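Local coordinates for antibiotic resistance protein (Deinococcus radiodurans, PDB 2VLI) that probably acts as a phosphotransferase of the P-loop NTPase superfamily that confers resistance to the antibiotic tunicamycin, at residues S5-I10 / L80-S85; W9-F14 / H108-A113; E27-S32 / L171-P176; I112-V117 / D152-G157. All blocks are in the same frame, centred on the assembly; numbering follows the deposited sequence.

Contact 1 of 4, residues S5-I10 / L80-S85; sequences SPIIWI and LIVPVS
Pro6, Ile8 and Ile10 exchange backbone hydrogen bonds with Leu80, Val82 and Val84, setting strand 7-10 parallel to strand 80-84 inside the P-loop NTPase sheet, whose strand order is 2-3-1-4-5. The two axes run 4.6 Å apart and diverge by only 12°. Five bonds link the pair in regular succession: Pro6 O takes Leu80 N, Leu80 O takes Ile8 N at 2.7 Å, Ile8 O takes Val82 N, Val82 O takes Ile10 N, and Ile10 O takes Val84 N. Some carbonyls also receive CA-H contacts, the shortest being Ile7 CA to Leu80 O at 3.2 Å.

Apolar contacts divide between the two sheet faces. On one, Ile7 and Leu80 lie side by side, CG1 of Ile7 4.0 Å from CB of Leu80, while the CG2 methyls of Ile7 and Val82 meet. Trp9 holds CG anti to its backbone N (chi1 173°), and CE3 of its indole comes 3.9 Å from CG1 of Val82. Leu69 of helix 61-75 packs against Trp9, Leu80 and Val82, and Leu95 and Met96 of helix 89-101 also touch the indole. The other face carries Ile8, Ile10, Ile81 and Pro83, and helix 20-28 lies against it through Ala22, Leu25 and His26. Contact between the strands is sparser there, with Ile10 CD1 4.3 Å from Ile81 CG2.

Val84 crosses the indole at about a right angle: its CG1 sits 4.1 Å above the ring plane, toward the rim, and its CG2 lies 3.7 Å from Trp9 NE1.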
# COMPACT_ATOMS: atom_id res chain seq x y z
N SER A 5 20.21 -14.77 -18.69
CA SER A 5 19.42 -15.93 -18.17
C SER A 5 18.25 -15.41 -17.32
O SER A 5 18.30 -14.30 -16.83
CB SER A 5 20.30 -16.84 -17.33
OG SER A 5 20.87 -16.10 -16.25
N PRO A 6 17.19 -16.22 -17.14
CA PRO A 6 16.00 -15.66 -16.48
C PRO A 6 16.22 -15.17 -15.05
O PRO A 6 16.96 -15.78 -14.29
CB PRO A 6 15.03 -16.85 -16.44
CG PRO A 6 15.52 -17.78 -17.49
CD PRO A 6 17.01 -17.63 -17.49
N ILE A 7 15.54 -14.09 -14.69
CA ILE A 7 15.51 -13.59 -13.30
C ILE A 7 14.14 -13.87 -12.68
O ILE A 7 13.12 -13.42 -13.21
CB ILE A 7 15.87 -12.08 -13.25
CG1 ILE A 7 17.29 -11.87 -13.81
CG2 ILE A 7 15.80 -11.53 -11.81
CD1 ILE A 7 17.72 -10.42 -13.93
N ILE A 8 14.11 -14.65 -11.59
CA ILE A 8 12.84 -15.02 -10.93
C ILE A 8 12.75 -14.23 -9.63
O ILE A 8 13.50 -14.47 -8.73
CB ILE A 8 12.74 -16.52 -10.68
CG1 ILE A 8 13.00 -17.29 -11.97
CG2 ILE A 8 11.41 -16.90 -10.14
CD1 ILE A 8 13.30 -18.76 -11.73
N TRP A 9 11.82 -13.28 -9.57
CA TRP A 9 11.76 -12.28 -8.53
C TRP A 9 10.49 -12.59 -7.74
O TRP A 9 9.40 -12.56 -8.29
CB TRP A 9 11.67 -10.93 -9.20
CG TRP A 9 11.43 -9.75 -8.31
CD1 TRP A 9 10.26 -9.40 -7.72
CD2 TRP A 9 12.37 -8.70 -8.01
NE1 TRP A 9 10.40 -8.22 -7.05
CE2 TRP A 9 11.68 -7.75 -7.22
CE3 TRP A 9 13.70 -8.46 -8.34
CZ2 TRP A 9 12.29 -6.60 -6.71
CZ3 TRP A 9 14.31 -7.28 -7.83
CH2 TRP A 9 13.61 -6.39 -7.02
N ILE A 10 10.65 -12.96 -6.49
CA ILE A 10 9.56 -13.48 -5.70
C ILE A 10 9.33 -12.66 -4.43
O ILE A 10 10.14 -12.68 -3.50
CB ILE A 10 9.83 -14.96 -5.30
CG1 ILE A 10 10.02 -15.80 -6.55
CG2 ILE A 10 8.68 -15.50 -4.41
CD1 ILE A 10 10.68 -17.18 -6.30
N LEU A 80 18.67 -16.39 -12.08
CA LEU A 80 18.91 -15.58 -10.92
C LEU A 80 17.60 -15.52 -10.12
O LEU A 80 16.58 -15.09 -10.66
CB LEU A 80 19.37 -14.22 -11.41
CG LEU A 80 20.23 -13.32 -10.52
CD1 LEU A 80 21.43 -14.08 -9.89
CD2 LEU A 80 20.73 -12.18 -11.37
N ILE A 81 17.62 -15.99 -8.88
CA ILE A 81 16.44 -16.04 -7.99
C ILE A 81 16.54 -14.98 -6.91
O ILE A 81 17.50 -14.93 -6.16
CB ILE A 81 16.27 -17.41 -7.32
CG1 ILE A 81 16.29 -18.54 -8.37
CG2 ILE A 81 15.02 -17.41 -6.47
CD1 ILE A 81 16.68 -19.96 -7.83
N VAL A 82 15.56 -14.10 -6.83
CA VAL A 82 15.61 -12.95 -5.91
C VAL A 82 14.39 -12.94 -4.96
O VAL A 82 13.35 -12.47 -5.36
CB VAL A 82 15.63 -11.61 -6.72
CG1 VAL A 82 15.82 -10.43 -5.79
CG2 VAL A 82 16.66 -11.66 -7.91
N PRO A 83 14.53 -13.41 -3.71
CA PRO A 83 13.47 -13.30 -2.70
C PRO A 83 13.45 -11.90 -2.09
O PRO A 83 14.47 -11.42 -1.63
CB PRO A 83 13.85 -14.33 -1.63
CG PRO A 83 15.28 -14.73 -1.91
CD PRO A 83 15.78 -13.96 -3.13
N VAL A 84 12.27 -11.26 -2.07
CA VAL A 84 12.07 -9.97 -1.48
C VAL A 84 10.82 -10.02 -0.63
O VAL A 84 10.03 -10.93 -0.74
CB VAL A 84 11.96 -8.84 -2.52
CG1 VAL A 84 13.19 -8.79 -3.35
CG2 VAL A 84 10.78 -9.04 -3.43
N SER A 85 10.71 -9.05 0.25
CA SER A 85 9.55 -8.86 1.11
C SER A 85 9.25 -7.39 1.12
O SER A 85 9.86 -6.63 1.88
CB SER A 85 9.88 -9.29 2.52
OG SER A 85 8.82 -10.09 2.99

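Contact 2 of 4, residues W9-F14 / H108-A113; sequences WINGPF and HFTLIA
Trp9 and Asn11 meet Phe109 and Leu111 through three backbone hydrogen bonds, the tight half of this contact. Phe109 N donates to Trp9 O, Asn11 N to Phe109 O at 2.8 Å in a nearly straight bond (N-H...O 174°), and Leu111 N to Asn11 O. Leu111 packs closely here: its CG is 3.5 Å from Asn11 O, and its CD1 is 3.9 Å from Ile10 CG2. Asn11 and Thr110 lie side by side, pointing the same way, yet ND2 of Asn11 stays 3.6 Å from OG1 of Thr110. Their polar ends look elsewhere: Asn11 OD1 accepts from Ile86 N, and Thr110 OG1 bonds Phe147 O. These parallel strands, with axes 27° apart, adjoin each other in the P-loop NTPase sheet. Past Asn11 the first strand ends and the chain enters the GxxGxGKT phosphate-binding loop, beginning at Gly12; residues 15-18 of that loop are not modelled. Contact is looser and more exposed there. Pro13 CG lies over the centre of the Phe14 ring and 4.2 Å from Ala113 CB, and CZ of Phe14 reaches the same methyl at 3.8 Å. Val118 of helix 115-123 touches Pro13, Phe14 and Ala113. At the other end, His108 sets its CB 3.8 Å from Trp9 CD1, then carries CG between its backbone N and carbonyl carbon (chi1 56°), the imidazole leading away from Trp9.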
# COMPACT_ATOMS: atom_id res chain seq x y z
N TRP A 9 11.82 -13.28 -9.57
CA TRP A 9 11.76 -12.28 -8.53
C TRP A 9 10.49 -12.59 -7.74
O TRP A 9 9.40 -12.56 -8.29
CB TRP A 9 11.67 -10.93 -9.20
CG TRP A 9 11.43 -9.75 -8.31
CD1 TRP A 9 10.26 -9.40 -7.72
CD2 TRP A 9 12.37 -8.70 -8.01
NE1 TRP A 9 10.40 -8.22 -7.05
CE2 TRP A 9 11.68 -7.75 -7.22
CE3 TRP A 9 13.70 -8.46 -8.34
CZ2 TRP A 9 12.29 -6.60 -6.71
CZ3 TRP A 9 14.31 -7.28 -7.83
CH2 TRP A 9 13.61 -6.39 -7.02
N ILE A 10 10.65 -12.96 -6.49
CA ILE A 10 9.56 -13.48 -5.70
C ILE A 10 9.33 -12.66 -4.43
O ILE A 10 10.14 -12.68 -3.50
CB ILE A 10 9.83 -14.96 -5.30
CG1 ILE A 10 10.02 -15.80 -6.55
CG2 ILE A 10 8.68 -15.50 -4.41
CD1 ILE A 10 10.68 -17.18 -6.30
N ASN A 11 8.22 -11.93 -4.40
CA ASN A 11 7.84 -11.13 -3.27
C ASN A 11 6.86 -11.92 -2.42
O ASN A 11 6.01 -12.62 -2.94
CB ASN A 11 7.20 -9.85 -3.73
CG ASN A 11 6.91 -8.89 -2.59
OD1 ASN A 11 7.60 -8.88 -1.56
ND2 ASN A 11 5.85 -8.12 -2.73
N GLY A 12 6.94 -11.76 -1.13
CA GLY A 12 6.17 -12.60 -0.22
C GLY A 12 5.91 -11.84 1.05
O GLY A 12 6.59 -10.85 1.30
N PRO A 13 4.92 -12.29 1.83
CA PRO A 13 4.58 -11.62 3.07
C PRO A 13 5.41 -12.11 4.26
O PRO A 13 5.24 -11.60 5.34
CB PRO A 13 3.14 -12.06 3.30
CG PRO A 13 3.13 -13.46 2.81
CD PRO A 13 4.05 -13.46 1.60
N PHE A 14 6.30 -13.09 4.06
CA PHE A 14 7.04 -13.73 5.16
C PHE A 14 8.25 -12.91 5.67
O PHE A 14 8.35 -11.69 5.40
CB PHE A 14 7.47 -15.15 4.76
CG PHE A 14 6.32 -16.03 4.34
CD1 PHE A 14 5.40 -16.51 5.30
CD2 PHE A 14 6.15 -16.39 2.99
CE1 PHE A 14 4.34 -17.33 4.93
CE2 PHE A 14 5.08 -17.20 2.59
CZ PHE A 14 4.17 -17.67 3.57
N HIS A 108 8.34 -11.42 -12.24
CA HIS A 108 8.01 -10.99 -10.94
C HIS A 108 6.65 -11.49 -10.45
O HIS A 108 5.62 -11.40 -11.15
CB HIS A 108 8.14 -9.50 -10.82
CG HIS A 108 7.33 -8.73 -11.80
ND1 HIS A 108 6.04 -8.33 -11.54
CD2 HIS A 108 7.65 -8.24 -13.02
CE1 HIS A 108 5.59 -7.63 -12.57
NE2 HIS A 108 6.56 -7.55 -13.47
N PHE A 109 6.68 -12.01 -9.24
CA PHE A 109 5.57 -12.66 -8.59
C PHE A 109 5.42 -12.16 -7.20
O PHE A 109 6.43 -11.86 -6.53
CB PHE A 109 5.83 -14.18 -8.50
CG PHE A 109 6.02 -14.85 -9.80
CD1 PHE A 109 4.92 -15.09 -10.64
CD2 PHE A 109 7.30 -15.20 -10.26
CE1 PHE A 109 5.09 -15.70 -11.85
CE2 PHE A 109 7.48 -15.80 -11.48
CZ PHE A 109 6.40 -16.07 -12.28
N THR A 110 4.16 -12.13 -6.72
CA THR A 110 3.83 -11.88 -5.31
C THR A 110 3.02 -13.07 -4.79
O THR A 110 2.05 -13.48 -5.42
CB THR A 110 3.08 -10.55 -5.14
OG1 THR A 110 3.95 -9.48 -5.52
CG2 THR A 110 2.59 -10.29 -3.70
N LEU A 111 3.49 -13.68 -3.70
CA LEU A 111 2.80 -14.80 -3.07
C LEU A 111 1.67 -14.31 -2.25
O LEU A 111 1.86 -13.52 -1.33
CB LEU A 111 3.74 -15.58 -2.19
CG LEU A 111 5.00 -16.02 -2.91
CD1 LEU A 111 5.85 -16.95 -2.07
CD2 LEU A 111 4.66 -16.66 -4.25
N ILE A 112 0.48 -14.81 -2.58
CA ILE A 112 -0.72 -14.61 -1.78
C ILE A 112 -0.93 -15.82 -0.88
O ILE A 112 -1.41 -16.86 -1.31
CB ILE A 112 -1.96 -14.42 -2.66
CG1 ILE A 112 -1.73 -13.31 -3.70
CG2 ILE A 112 -3.21 -14.18 -1.77
CD1 ILE A 112 -1.11 -12.04 -3.08
N ALA A 113 -0.59 -15.66 0.38
CA ALA A 113 -0.58 -16.75 1.30
C ALA A 113 -1.73 -16.63 2.28
O ALA A 113 -2.12 -15.53 2.62
CB ALA A 113 0.75 -16.80 2.04

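Contact 3 of 4, residues E27-S32 / L171-P176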
# COMPACT_ATOMS: atom_id res chain seq x y z
N GLU A 27 17.37 -25.35 -5.49
CA GLU A 27 17.77 -26.78 -5.43
C GLU A 27 17.40 -27.54 -6.69
O GLU A 27 17.99 -28.58 -6.97
CB GLU A 27 17.12 -27.49 -4.27
CG GLU A 27 17.43 -27.01 -2.87
CD GLU A 27 16.51 -27.70 -1.81
OE1 GLU A 27 15.35 -28.09 -2.16
OE2 GLU A 27 16.94 -27.88 -0.64
N ARG A 28 16.43 -27.03 -7.46
CA ARG A 28 15.92 -27.73 -8.65
C ARG A 28 16.18 -27.03 -9.97
O ARG A 28 15.70 -27.48 -11.02
CB ARG A 28 14.44 -28.00 -8.47
CG ARG A 28 14.18 -28.81 -7.21
CD ARG A 28 12.73 -29.19 -7.01
NE ARG A 28 12.20 -29.88 -8.17
CZ ARG A 28 10.91 -30.12 -8.40
NH1 ARG A 28 10.00 -29.73 -7.51
NH2 ARG A 28 10.53 -30.74 -9.50
N LEU A 29 16.95 -25.95 -9.93
CA LEU A 29 17.45 -25.30 -11.13
C LEU A 29 18.96 -25.28 -11.10
O LEU A 29 19.55 -24.34 -10.57
CB LEU A 29 16.95 -23.85 -11.22
CG LEU A 29 15.50 -23.67 -11.62
CD1 LEU A 29 15.07 -22.24 -11.30
CD2 LEU A 29 15.32 -24.01 -13.11
N PRO A 30 19.61 -26.31 -11.69
CA PRO A 30 21.08 -26.29 -11.67
C PRO A 30 21.66 -25.06 -12.37
O PRO A 30 21.14 -24.61 -13.42
CB PRO A 30 21.46 -27.62 -12.38
CG PRO A 30 20.24 -28.49 -12.23
CD PRO A 30 19.08 -27.50 -12.38
N GLY A 31 22.71 -24.50 -11.77
CA GLY A 31 23.35 -23.27 -12.26
C GLY A 31 22.75 -21.99 -11.67
O GLY A 31 23.26 -20.89 -11.91
N SER A 32 21.67 -22.12 -10.91
CA SER A 32 20.94 -20.98 -10.39
C SER A 32 21.65 -20.37 -9.19
O SER A 32 22.53 -20.97 -8.60
CB SER A 32 19.49 -21.38 -10.03
OG SER A 32 19.43 -22.22 -8.89
N LEU A 171 10.20 -22.85 -17.43
CA LEU A 171 11.44 -23.49 -16.98
C LEU A 171 11.18 -24.92 -16.56
O LEU A 171 10.17 -25.22 -15.92
CB LEU A 171 12.05 -22.73 -15.79
CG LEU A 171 13.01 -21.55 -16.03
CD1 LEU A 171 13.72 -21.23 -14.72
CD2 LEU A 171 14.05 -21.84 -17.15
N THR A 172 12.13 -25.79 -16.89
CA THR A 172 12.08 -27.20 -16.51
C THR A 172 12.84 -27.39 -15.21
O THR A 172 13.99 -26.99 -15.13
CB THR A 172 12.68 -28.08 -17.65
OG1 THR A 172 11.66 -28.28 -18.64
CG2 THR A 172 13.19 -29.43 -17.13
N LEU A 173 12.18 -27.93 -14.20
CA LEU A 173 12.81 -28.22 -12.94
C LEU A 173 13.46 -29.61 -12.94
O LEU A 173 12.92 -30.57 -13.51
CB LEU A 173 11.81 -28.13 -11.78
CG LEU A 173 11.17 -26.78 -11.44
CD1 LEU A 173 10.44 -26.89 -10.14
CD2 LEU A 173 12.21 -25.66 -11.39
N ALA A 174 14.63 -29.70 -12.33
CA ALA A 174 15.18 -30.99 -11.94
C ALA A 174 14.24 -31.61 -10.91
O ALA A 174 13.46 -30.91 -10.31
CB ALA A 174 16.57 -30.84 -11.36
N PRO A 175 14.27 -32.94 -10.73
CA PRO A 175 13.38 -33.58 -9.76
C PRO A 175 13.74 -33.23 -8.30
O PRO A 175 14.87 -32.80 -8.05
CB PRO A 175 13.56 -35.08 -10.03
CG PRO A 175 14.88 -35.19 -10.75
CD PRO A 175 15.11 -33.91 -11.47
N PRO A 176 12.78 -33.39 -7.36
CA PRO A 176 13.03 -33.05 -5.94
C PRO A 176 14.17 -33.81 -5.26
O PRO A 176 14.43 -33.59 -4.06
CB PRO A 176 11.70 -33.40 -5.25
CG PRO A 176 10.67 -33.43 -6.35
CD PRO A 176 11.39 -33.82 -7.59
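Arg28 O accepts Ala174 N at 2.8 Å, so the chain leaving helix 20-28 is bonded to the irregular tail 171-176 at the point where their CA atoms come nearest, 4.7 Å between Arg28 and Ala174. Arg28 then returns the bond: its NE donates to Ala174 O at 2.7 Å, the oxygen lying in the guanidinium plane, and NH2 adds a weak second bond to it. A bend at chi3 (55°) places NE for this. The flat group is sandwiched, with CD1 of Leu173 3.7 Å above the centre of one face and Pro176 CD over the rim of the opposite face. NH1 forms a salt bridge with Glu163 and a hydrogen bond with Gln159, both on helix 158-169. Next to Arg28, Leu29 sends CD2 to within 3.6 Å of Leu171 CD1 and packs its CG against Leu173 CD2. Leu29 O is doubly held, by Ser32 OG at 2.7 Å and by Ser32 N, which closes a type II beta turn with Gly31 at positive phi. The whole ties the C-terminal tail to the end of the helix that follows the phosphate-binding loop in this P-loop fold.

Contact 4 of 4, residues I112-V117 / D152-G157; sequences IAPLNV and DTAGLG
Ile112 O is gripped by two groups of Thr153 and by a water: Thr153 N donates to it at 3.0 Å in a nearly straight bond (N-H...O 169°), the water donates at 2.9 Å, and Thr153 OG1 adds a weak bond at 3.5 Å. That hydroxyl stands between its own backbone N and carbonyl carbon (chi1 64°), the crowded position, which also brings OG1 to 3.7 Å from Pro114 CD. The water also lies very close to Asp152 OD1, an unusually short approach at 2.5 Å, and so appears to bridge two acceptors that do not bond each other. OD1 further accepts Ala154 N at 2.9 Å, an Asx turn that fixes the carboxylate against its own backbone. Leu156 N then bonds Thr153 O at 2.8 Å, closing a type II beta turn in which Gly155 takes the positive phi. Pro114, the N-cap of helix 115-123, rests CG 3.9 Å from Ala154 CA. The side chain of Ile112 lies about 7 Å from the cadmium ion bound by Glu145 and His150. A parallel bridge, Ile112 with Asp152, ends the pairing of strands 107-112 and 150-152 at the C-terminal ends of the strands, the side on which P-loop kinases commonly bind nucleotide.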
# COMPACT_ATOMS: atom_id res chain seq x y z
N ILE A 112 0.48 -14.81 -2.58
CA ILE A 112 -0.72 -14.61 -1.78
C ILE A 112 -0.93 -15.82 -0.88
O ILE A 112 -1.41 -16.86 -1.31
CB ILE A 112 -1.96 -14.42 -2.66
CG1 ILE A 112 -1.73 -13.31 -3.70
CG2 ILE A 112 -3.21 -14.18 -1.77
CD1 ILE A 112 -1.11 -12.04 -3.08
N ALA A 113 -0.59 -15.66 0.38
CA ALA A 113 -0.58 -16.75 1.30
C ALA A 113 -1.73 -16.63 2.28
O ALA A 113 -2.12 -15.53 2.62
CB ALA A 113 0.75 -16.80 2.04
N PRO A 114 -2.25 -17.79 2.76
CA PRO A 114 -3.32 -17.80 3.74
C PRO A 114 -2.93 -17.16 5.07
O PRO A 114 -1.78 -17.31 5.54
CB PRO A 114 -3.60 -19.30 3.93
CG PRO A 114 -3.19 -19.90 2.65
CD PRO A 114 -1.92 -19.15 2.30
N LEU A 115 -3.87 -16.42 5.66
CA LEU A 115 -3.60 -15.71 6.92
C LEU A 115 -2.99 -16.66 8.02
O LEU A 115 -2.05 -16.31 8.71
CB LEU A 115 -4.84 -15.01 7.43
CG LEU A 115 -4.79 -14.30 8.76
CD1 LEU A 115 -3.68 -13.25 8.81
CD2 LEU A 115 -6.22 -13.75 9.10
N ASN A 116 -3.56 -17.84 8.18
CA ASN A 116 -3.14 -18.73 9.24
C ASN A 116 -1.70 -19.20 9.02
O ASN A 116 -0.93 -19.30 9.99
CB ASN A 116 -4.12 -19.91 9.33
CG ASN A 116 -3.94 -20.93 8.23
OD1 ASN A 116 -3.33 -21.99 8.47
ND2 ASN A 116 -4.44 -20.66 7.03
N VAL A 117 -1.31 -19.42 7.76
CA VAL A 117 0.04 -19.82 7.39
C VAL A 117 1.04 -18.72 7.75
O VAL A 117 2.13 -19.00 8.31
CB VAL A 117 0.13 -20.25 5.94
CG1 VAL A 117 1.61 -20.31 5.40
CG2 VAL A 117 -0.63 -21.57 5.74
N ASP A 152 -1.30 -17.66 -5.82
CA ASP A 152 -1.99 -17.97 -4.57
C ASP A 152 -1.50 -19.32 -4.14
O ASP A 152 -1.57 -20.27 -4.92
CB ASP A 152 -3.49 -18.03 -4.79
CG ASP A 152 -4.29 -18.07 -3.49
OD1 ASP A 152 -3.94 -18.81 -2.49
OD2 ASP A 152 -5.27 -17.29 -3.46
N THR A 153 -1.04 -19.42 -2.91
CA THR A 153 -0.35 -20.61 -2.44
C THR A 153 -1.27 -21.49 -1.59
O THR A 153 -0.85 -22.55 -1.10
CB THR A 153 0.92 -20.25 -1.60
OG1 THR A 153 0.55 -19.56 -0.41
CG2 THR A 153 1.86 -19.38 -2.39
N ALA A 154 -2.53 -21.07 -1.43
CA ALA A 154 -3.51 -21.85 -0.70
C ALA A 154 -3.47 -23.32 -1.14
O ALA A 154 -3.65 -23.66 -2.30
CB ALA A 154 -4.89 -21.30 -0.87
N GLY A 155 -3.26 -24.18 -0.17
CA GLY A 155 -3.25 -25.62 -0.40
C GLY A 155 -2.00 -26.18 -1.03
O GLY A 155 -1.98 -27.36 -1.39
N LEU A 156 -0.96 -25.37 -1.20
CA LEU A 156 0.26 -25.79 -1.91
C LEU A 156 1.41 -25.89 -0.92
O LEU A 156 1.55 -25.07 -0.01
CB LEU A 156 0.66 -24.81 -3.03
CG LEU A 156 -0.33 -24.50 -4.14
CD1 LEU A 156 0.30 -23.58 -5.19
CD2 LEU A 156 -0.84 -25.79 -4.75
N GLY A 157 2.22 -26.93 -1.08
CA GLY A 157 3.48 -26.99 -0.37
C GLY A 157 4.54 -26.23 -1.12
O GLY A 157 4.34 -25.82 -2.28
O HOH W 1 -3.91 -17.78 -0.21

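In the fold
Contacts 1, 2 and 4 follow one another across the parallel sheet, joining strand 80-84 to 7-11, 7-11 to 107-112, and 107-112 to 150-152. Contacts 1 and 2 share Trp9 and Ile10, with centres 10 Å apart, and meet at the start of the phosphate-binding loop, where Ser85 OG lies 2.9 Å from both Gly12 O and Phe14 O, probably bonded to each. Contact 4, its centre 11 Å from that of contact 2, shares Ile112 and Ala113 with it; the side chains of Thr110 and Ile112 lie about 8 and 7 Å from the cadmium ion. Contact 3 lies away from that site, its centre 23 Å from that of contact 4, and meets contact 1 where Ile8 CD1 touches Leu29 and Leu171.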